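Local coordinates for protein aminotransferase (Helicobacter pylori, PDB 2FNU) that catalyses the PLP-dependent amino transfer that makes UDP-4-amino-4,6-dideoxy-N-acetyl-beta-L-altrosamine, the second step in pseudaminic acid biosynthesis for flagellin modification, at residues A124-D129 against S150-S155; E76-P81 against E120-I125; S58-L63 against A174-F179. All blocks are in the same frame, centred on the assembly; numbering follows the deposited sequence.

Contact 1: A124-D129 against S150-S155. With PMP (4'-deoxy-4'-aminopyridoxal-5'-phosphate), chain E.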
# COMPACT_ATOMS: atom_id res chain seq x y z
N ALA B 124 1.35 4.11 -25.33
CA ALA B 124 0.18 4.71 -24.69
C ALA B 124 0.40 6.19 -24.49
O ALA B 124 1.53 6.68 -24.63
CB ALA B 124 -0.07 4.05 -23.31
N ILE B 125 -0.69 6.88 -24.14
CA ILE B 125 -0.61 8.27 -23.68
C ILE B 125 -1.24 8.32 -22.28
O ILE B 125 -2.33 7.79 -22.09
CB ILE B 125 -1.35 9.24 -24.63
CG1 ILE B 125 -0.73 9.14 -26.04
CG2 ILE B 125 -1.32 10.68 -24.09
CD1 ILE B 125 -1.37 10.07 -27.06
N VAL B 126 -0.54 8.93 -21.31
CA VAL B 126 -1.11 9.12 -19.96
C VAL B 126 -1.32 10.62 -19.75
O VAL B 126 -0.35 11.38 -19.66
CB VAL B 126 -0.17 8.59 -18.85
CG1 VAL B 126 -0.75 8.94 -17.45
CG2 VAL B 126 0.02 7.08 -18.99
N SER B 127 -2.58 11.05 -19.68
CA SER B 127 -2.91 12.44 -19.38
C SER B 127 -3.25 12.58 -17.89
O SER B 127 -3.51 11.59 -17.21
CB SER B 127 -4.10 12.92 -20.23
OG SER B 127 -5.24 12.09 -20.02
N VAL B 128 -3.26 13.83 -17.43
CA VAL B 128 -3.61 14.17 -16.05
C VAL B 128 -4.63 15.30 -16.07
O VAL B 128 -4.45 16.31 -16.78
CB VAL B 128 -2.36 14.67 -15.30
CG1 VAL B 128 -2.72 15.22 -13.90
CG2 VAL B 128 -1.35 13.53 -15.18
N ASP B 129 -5.70 15.17 -15.29
CA ASP B 129 -6.71 16.23 -15.21
C ASP B 129 -6.21 17.19 -14.14
O ASP B 129 -6.51 17.04 -12.95
CB ASP B 129 -8.06 15.63 -14.85
CG ASP B 129 -8.52 14.60 -15.86
OD1 ASP B 129 -8.35 14.84 -17.09
OD2 ASP B 129 -9.00 13.53 -15.44
N SER B 150 -2.96 2.89 -26.14
CA SER B 150 -3.90 2.94 -25.03
C SER B 150 -3.95 4.33 -24.44
O SER B 150 -2.90 4.95 -24.22
CB SER B 150 -3.48 1.96 -23.94
OG SER B 150 -3.55 0.62 -24.42
N PHE B 151 -5.17 4.81 -24.18
CA PHE B 151 -5.40 6.07 -23.47
C PHE B 151 -5.57 5.74 -21.98
O PHE B 151 -6.52 5.06 -21.60
CB PHE B 151 -6.66 6.74 -24.05
CG PHE B 151 -7.14 7.98 -23.33
CD1 PHE B 151 -8.45 8.41 -23.51
CD2 PHE B 151 -6.30 8.74 -22.52
CE1 PHE B 151 -8.93 9.56 -22.86
CE2 PHE B 151 -6.79 9.89 -21.86
CZ PHE B 151 -8.11 10.29 -22.05
N LEU B 152 -4.62 6.20 -21.16
CA LEU B 152 -4.69 6.00 -19.71
C LEU B 152 -4.82 7.37 -19.06
O LEU B 152 -4.21 8.34 -19.50
CB LEU B 152 -3.43 5.29 -19.18
CG LEU B 152 -3.02 4.01 -19.92
CD1 LEU B 152 -1.69 3.47 -19.40
CD2 LEU B 152 -4.13 2.97 -19.80
N SER B 153 -5.66 7.47 -18.03
CA SER B 153 -5.96 8.78 -17.44
C SER B 153 -5.61 8.80 -15.95
O SER B 153 -6.22 8.06 -15.18
CB SER B 153 -7.44 9.10 -17.61
OG SER B 153 -7.78 10.40 -17.09
N ASP B 154 -4.64 9.63 -15.56
CA ASP B 154 -4.40 9.91 -14.14
C ASP B 154 -5.37 11.02 -13.71
O ASP B 154 -5.07 12.22 -13.83
CB ASP B 154 -2.94 10.27 -13.87
CG ASP B 154 -2.68 10.48 -12.39
OD1 ASP B 154 -1.51 10.62 -12.00
OD2 ASP B 154 -3.68 10.49 -11.61
N SER B 155 -6.54 10.58 -13.26
CA SER B 155 -7.62 11.47 -12.85
C SER B 155 -7.58 11.63 -11.33
O SER B 155 -8.61 11.87 -10.70
CB SER B 155 -8.97 10.91 -13.32
OG SER B 155 -9.01 10.91 -14.76
N1 PMP E . -1.15 11.48 -9.48
C2 PMP E . -1.43 12.79 -9.15
C2A PMP E . -1.82 13.74 -10.26
C3 PMP E . -1.35 13.19 -7.81
O3 PMP E . -1.65 14.48 -7.46
C4 PMP E . -0.96 12.28 -6.81
C4A PMP E . -0.78 12.71 -5.37
N4A PMP E . -0.30 14.07 -5.25
C5 PMP E . -0.75 10.94 -7.16
C6 PMP E . -0.91 10.56 -8.49
C5A PMP E . -0.37 9.89 -6.13
O4P PMP E . -1.55 9.59 -5.41
P PMP E . -1.44 8.93 -3.94
O1P PMP E . -1.02 10.05 -3.01
O2P PMP E . -2.83 8.48 -3.61
O3P PMP E . -0.47 7.78 -3.97
O HOH W 1 -6.54 12.84 -17.76
O HOH W 2 -5.96 14.36 -12.02

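Contact 2: E76-P81 against E120-I125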
# COMPACT_ATOMS: atom_id res chain seq x y z
N GLU B 76 7.76 3.29 -25.05
CA GLU B 76 7.58 4.72 -24.77
C GLU B 76 6.14 5.06 -24.45
O GLU B 76 5.21 4.57 -25.12
CB GLU B 76 8.08 5.57 -25.95
CG GLU B 76 9.58 5.46 -26.15
CD GLU B 76 10.13 6.34 -27.27
OE1 GLU B 76 11.32 6.17 -27.59
OE2 GLU B 76 9.39 7.18 -27.81
N ILE B 77 5.94 5.90 -23.43
CA ILE B 77 4.60 6.38 -23.10
C ILE B 77 4.64 7.89 -23.02
O ILE B 77 5.46 8.44 -22.29
CB ILE B 77 4.07 5.74 -21.80
CG1 ILE B 77 3.71 4.27 -22.07
CG2 ILE B 77 2.85 6.51 -21.26
CD1 ILE B 77 3.08 3.49 -20.92
N ILE B 78 3.78 8.54 -23.79
CA ILE B 78 3.72 9.99 -23.79
C ILE B 78 2.94 10.43 -22.57
O ILE B 78 1.89 9.87 -22.26
CB ILE B 78 3.02 10.51 -25.07
CG1 ILE B 78 3.89 10.19 -26.28
CG2 ILE B 78 2.80 11.99 -24.99
CD1 ILE B 78 3.09 10.27 -27.60
N THR B 79 3.45 11.46 -21.89
CA THR B 79 2.74 11.99 -20.72
C THR B 79 3.07 13.46 -20.48
O THR B 79 3.76 14.09 -21.29
CB THR B 79 3.01 11.11 -19.46
OG1 THR B 79 2.12 11.49 -18.39
CG2 THR B 79 4.46 11.21 -19.01
N THR B 80 2.54 14.00 -19.40
CA THR B 80 2.75 15.42 -19.08
C THR B 80 3.85 15.59 -18.04
O THR B 80 3.95 14.78 -17.10
CB THR B 80 1.46 16.06 -18.53
OG1 THR B 80 1.73 17.42 -18.14
CG2 THR B 80 0.88 15.25 -17.33
N PRO B 81 4.66 16.66 -18.18
CA PRO B 81 5.65 16.95 -17.15
C PRO B 81 5.05 17.69 -15.96
O PRO B 81 5.73 17.85 -14.96
CB PRO B 81 6.65 17.85 -17.89
CG PRO B 81 5.81 18.61 -18.87
CD PRO B 81 4.73 17.60 -19.31
N GLU B 120 7.29 4.43 -33.63
CA GLU B 120 7.08 2.99 -33.59
C GLU B 120 7.15 2.39 -32.18
O GLU B 120 6.63 1.30 -31.96
CB GLU B 120 8.06 2.27 -34.53
CG GLU B 120 9.56 2.53 -34.24
CD GLU B 120 10.02 3.98 -34.53
OE1 GLU B 120 9.41 4.69 -35.36
OE2 GLU B 120 11.02 4.40 -33.90
N ARG B 121 7.76 3.11 -31.24
CA ARG B 121 7.92 2.61 -29.87
C ARG B 121 6.79 3.05 -28.93
O ARG B 121 6.71 2.57 -27.79
CB ARG B 121 9.24 3.12 -29.29
CG ARG B 121 10.46 2.55 -30.01
CD ARG B 121 11.77 2.93 -29.32
NE ARG B 121 12.86 2.12 -29.85
CZ ARG B 121 13.20 0.92 -29.38
NH1 ARG B 121 12.56 0.38 -28.35
NH2 ARG B 121 14.20 0.26 -29.95
N THR B 122 5.93 3.95 -29.40
CA THR B 122 4.88 4.49 -28.52
C THR B 122 3.84 3.42 -28.19
O THR B 122 3.31 2.77 -29.08
CB THR B 122 4.20 5.71 -29.16
OG1 THR B 122 5.20 6.59 -29.68
CG2 THR B 122 3.35 6.47 -28.12
N LYS B 123 3.53 3.30 -26.90
CA LYS B 123 2.57 2.31 -26.42
C LYS B 123 1.26 2.93 -25.92
O LYS B 123 0.18 2.34 -26.05
CB LYS B 123 3.22 1.50 -25.29
CG LYS B 123 2.36 0.37 -24.77
CD LYS B 123 2.21 -0.74 -25.82
CE LYS B 123 1.31 -1.84 -25.28
NZ LYS B 123 1.15 -2.97 -26.25
N ALA B 124 1.35 4.11 -25.33
CA ALA B 124 0.18 4.71 -24.69
C ALA B 124 0.40 6.19 -24.49
O ALA B 124 1.53 6.68 -24.63
CB ALA B 124 -0.07 4.05 -23.31
N ILE B 125 -0.69 6.88 -24.14
CA ILE B 125 -0.61 8.27 -23.68
C ILE B 125 -1.24 8.32 -22.28
O ILE B 125 -2.33 7.79 -22.09
CB ILE B 125 -1.35 9.24 -24.63
CG1 ILE B 125 -0.73 9.14 -26.04
CG2 ILE B 125 -1.32 10.68 -24.09
CD1 ILE B 125 -1.37 10.07 -27.06
O HOH W 3 6.72 8.15 -28.04

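Contact 3: S58-L63 against A174-F179. With PMP (4'-deoxy-4'-aminopyridoxal-5'-phosphate), chain E.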
# COMPACT_ATOMS: atom_id res chain seq x y z
N SER B 58 -0.17 3.03 -6.00
CA SER B 58 -0.35 1.58 -6.17
C SER B 58 -1.28 1.26 -7.33
O SER B 58 -1.03 0.31 -8.11
CB SER B 58 -0.87 0.92 -4.88
OG SER B 58 0.11 1.00 -3.86
N ALA B 59 -2.37 2.03 -7.43
CA ALA B 59 -3.29 1.92 -8.55
C ALA B 59 -2.58 2.16 -9.89
O ALA B 59 -2.77 1.39 -10.85
CB ALA B 59 -4.44 2.89 -8.37
N LEU B 60 -1.75 3.20 -9.95
CA LEU B 60 -1.03 3.52 -11.19
C LEU B 60 -0.09 2.38 -11.58
O LEU B 60 -0.05 1.97 -12.75
CB LEU B 60 -0.23 4.83 -11.06
CG LEU B 60 -1.03 6.14 -11.12
CD1 LEU B 60 -0.19 7.30 -10.60
CD2 LEU B 60 -1.50 6.42 -12.53
N LEU B 61 0.66 1.85 -10.61
CA LEU B 61 1.58 0.76 -10.92
C LEU B 61 0.77 -0.44 -11.44
O LEU B 61 1.15 -1.08 -12.43
CB LEU B 61 2.35 0.31 -9.69
CG LEU B 61 3.24 -0.92 -9.90
CD1 LEU B 61 4.41 -0.56 -10.83
CD2 LEU B 61 3.77 -1.45 -8.56
N THR B 62 -0.32 -0.74 -10.77
CA THR B 62 -1.15 -1.89 -11.17
C THR B 62 -1.70 -1.71 -12.59
O THR B 62 -1.69 -2.65 -13.38
CB THR B 62 -2.29 -2.08 -10.16
OG1 THR B 62 -1.70 -2.33 -8.88
CG2 THR B 62 -3.19 -3.27 -10.55
N LEU B 63 -2.16 -0.51 -12.89
CA LEU B 63 -2.63 -0.21 -14.25
C LEU B 63 -1.49 -0.32 -15.27
O LEU B 63 -1.65 -0.98 -16.32
CB LEU B 63 -3.27 1.19 -14.30
CG LEU B 63 -3.68 1.63 -15.71
CD1 LEU B 63 -4.65 0.64 -16.38
CD2 LEU B 63 -4.33 3.03 -15.57
N ALA B 174 -8.57 3.06 -18.89
CA ALA B 174 -8.80 3.03 -17.45
C ALA B 174 -8.37 4.37 -16.89
O ALA B 174 -7.54 5.06 -17.49
CB ALA B 174 -8.01 1.90 -16.81
N SER B 175 -8.94 4.71 -15.73
CA SER B 175 -8.65 5.97 -15.06
C SER B 175 -8.34 5.73 -13.59
O SER B 175 -8.91 4.84 -12.97
CB SER B 175 -9.84 6.92 -15.18
OG SER B 175 -10.18 7.14 -16.56
N VAL B 176 -7.45 6.55 -13.04
CA VAL B 176 -7.05 6.42 -11.64
C VAL B 176 -7.58 7.61 -10.85
O VAL B 176 -7.53 8.73 -11.34
CB VAL B 176 -5.52 6.35 -11.53
CG1 VAL B 176 -5.03 6.54 -10.08
CG2 VAL B 176 -5.02 5.04 -12.16
N PHE B 177 -8.08 7.34 -9.64
CA PHE B 177 -8.43 8.40 -8.69
C PHE B 177 -7.63 8.23 -7.40
O PHE B 177 -7.24 7.12 -7.05
CB PHE B 177 -9.92 8.35 -8.35
CG PHE B 177 -10.81 8.62 -9.54
CD1 PHE B 177 -11.38 7.57 -10.25
CD2 PHE B 177 -11.04 9.91 -9.97
CE1 PHE B 177 -12.20 7.83 -11.36
CE2 PHE B 177 -11.86 10.18 -11.09
CZ PHE B 177 -12.43 9.14 -11.78
N SER B 178 -7.40 9.33 -6.69
CA SER B 178 -6.76 9.25 -5.38
C SER B 178 -7.74 9.68 -4.30
O SER B 178 -8.51 10.61 -4.49
CB SER B 178 -5.54 10.19 -5.33
OG SER B 178 -4.96 10.22 -4.02
N PHE B 179 -7.63 9.03 -3.14
CA PHE B 179 -8.42 9.35 -1.95
C PHE B 179 -7.47 9.72 -0.81
O PHE B 179 -7.79 9.57 0.36
CB PHE B 179 -9.31 8.17 -1.53
CG PHE B 179 -10.09 7.57 -2.66
CD1 PHE B 179 -10.00 6.22 -2.93
CD2 PHE B 179 -10.91 8.36 -3.46
CE1 PHE B 179 -10.71 5.64 -4.00
CE2 PHE B 179 -11.63 7.79 -4.52
CZ PHE B 179 -11.53 6.44 -4.79
N1 PMP E . -1.15 11.48 -9.48
C2 PMP E . -1.43 12.79 -9.15
C2A PMP E . -1.82 13.74 -10.26
C3 PMP E . -1.35 13.19 -7.81
O3 PMP E . -1.65 14.48 -7.46
C4 PMP E . -0.96 12.28 -6.81
C4A PMP E . -0.78 12.71 -5.37
N4A PMP E . -0.30 14.07 -5.25
C5 PMP E . -0.75 10.94 -7.16
C6 PMP E . -0.91 10.56 -8.49
C5A PMP E . -0.37 9.89 -6.13
O4P PMP E . -1.55 9.59 -5.41
P PMP E . -1.44 8.93 -3.94
O1P PMP E . -1.02 10.05 -3.01
O2P PMP E . -2.83 8.48 -3.61
O3P PMP E . -0.47 7.78 -3.97

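Contact 1: A124-D129 against S150-S155
Two parallel strands, 122-128 and 150-154, are joined through helix 137-146 as a beta-alpha-beta unit in the large sheet of this PLP-dependent aminotransferase, and their C-terminal ends run up to the cofactor. Residues pair in order from Ala124 with Ser150 to Val128 with Asp154. Leu152 N meets Ile125 O at 2.9 Å, nearly straight (173°) and along the carbonyl axis. The ladder of backbone bonds frays toward its end, where Asp129 N to Asp154 O is weak at 3.4 Å.

On the face that carries Ala124, Val126, Leu152 and Val128 the middle is apolar, and Asp154 brings the charge at the cofactor end. Val126 has CG1 anti to the backbone N (chi1 174°), so CG2 lies beside that N and rests 3.9 Å from Leu152 CB, the two chains crossing obliquely. Beta-branched valines suit an extended strand. Asp154, also anti to its N, runs alongside Val128 and carries OD1 to 2.7 Å from PMP N1. Fold-type I enzymes keep an aspartate here, which probably favours a protonated pyridine nitrogen. Thr87 bonds OD1 and Ser156 bonds OD2, a second shell that fixes the carboxylate.

The other face carries Phe151, Ser127 and Ser153. Ser127 OG touches the in-plane edge of the Phe151 ring, 3.3 Å from CE2, a snug fit for a small hydroxyl. A water joins the hydroxyls of Ser127 and Ser153, with a weak bond to Asp129 OD1, which Val135 N also bonds. Just after the strand ends, Ser155 OG donates to Asp129 OD2 at 2.7 Å, almost along its C-O axis.

Helix 137-146 covers Ile125 and Phe151, while Tyr64 of helix 56-66 packs on Val126 and Leu152. Strands 76-79 and 174-178 lie on either side of this pair in the sheet.

Contact 2: E76-P81 against E120-I125
The tight part of this parallel pairing is the apolar middle, where strand 76-79 lies against the start of strand 122-128. Ile78 N donates to Ala124 O at 3.0 Å, in the plane of that carbonyl. Ile78 and Ile125 stand on one face of the sheet and touch through Ile78 CB and Ile125 CG1, 4.1 Å apart. Ile78 CD1 reaches back to lie 3.8 Å from Thr122 CG2; a CG1 branch beside the backbone N, followed by an extended chi2 (163°), sends it that way. Ile77 sits on the other face, with CG1 4.0 Å from Ala124 CB, where the small methyl of Ala124 lets the isoleucine lie close.

Glu76 opposes Thr122, yet Ile78 opposes Ile125, so strand 122-128 holds one residue more. This fits a beta bulge at Lys123. Lys123 N donates to Glu76 O at 2.8 Å; the helical psi of Lys123 (-34°) then turns the next peptide, and Ala124 N is left buried without a partner.

Toward the N-terminal start of the two strands the side chains become long and polar and partly open to solvent, though the backbone bond from Glu76 N to Arg121 O persists, reached from above the carbonyl plane. The extended Glu76 chain crosses Arg121 obliquely, and its OE1 stays 4.9 Å from Arg121 NE, too far for a salt bridge. Instead Asn119 ND2 bonds Glu76 OE2, and a water donates to that same oxygen while accepting from Thr122 OG1, which Asn119 N also bonds. Lys123 bends at chi2 and leads its NZ away to Ser68.

Beyond strand 76-79 the sheet ends in strand 97-100, bonded to Ile77 and Thr79. Leu91 of helix 86-93 covers Ile77, and Leu117 and Ile118 pack on Ile78 from the opposite face.

Contact 3: S58-L63 against A174-F179
Val176 points at helix 56-66 like a fork, and three residues of the helix receive it. With CG1 anti to its backbone N (chi1 167°), one prong, CG1, goes to Ala59 CB at 4.1 Å. The other, CG2, meets two leucine tips that come at it from directions about a right angle apart, 3.8 Å from Leu60 CD2 and 4.0 Å from Leu63 CD2. Leu60 crosses Val176 at about a right angle, its tip swinging inward although its CB does not lead there; Leu63 crosses obliquely. Leu63 is turned with CG anti to its N and sets CD1 over the methyl of Ala174, 3.6 Å from CB. Small alanines let helix and strand, nearly antiparallel at 164°, come close, and branched residues fill the seam.

At the cofactor end, Leu60 CD1 lies 3.9 Å from PMP C6, and Ser178 OG donates to phosphate O2P at 2.8 Å. His180 N is a second partner of that hydroxyl.

No hydrogen bond crosses between the two segments. Their hold is thus dispersion and exclusion of water, which suits a buried pocket wall, whereas the charged phosphate is met by a hydroxyl, Ser178 OG, alongside Thr57 OG1 and Ala56 N, which also bond PMP.

How the contacts relate
All three contacts serve one sheet. Contacts 1 and 2 are pairings within it, share strand 122-128 and are tied by the bond from Val126 N to Ile78 O; contact 3 instead lays helix 56-66 on its face. Contacts 1 and 3 lie near the centre of the subunit and both reach PMP, meeting where strand 150-154 bonds strand 174-178. Contact 2 lies farther out, away from the cofactor and substrate sites, and ends in partly exposed charged side chains. Chemistry follows place: backbone bonds with valine-leucine packing and a polar cluster of Ser127, Ser153, Ser155 and Asp129 in contact 1, backbone bonds with a polar end in contact 2, and methyl against methyl in contact 3.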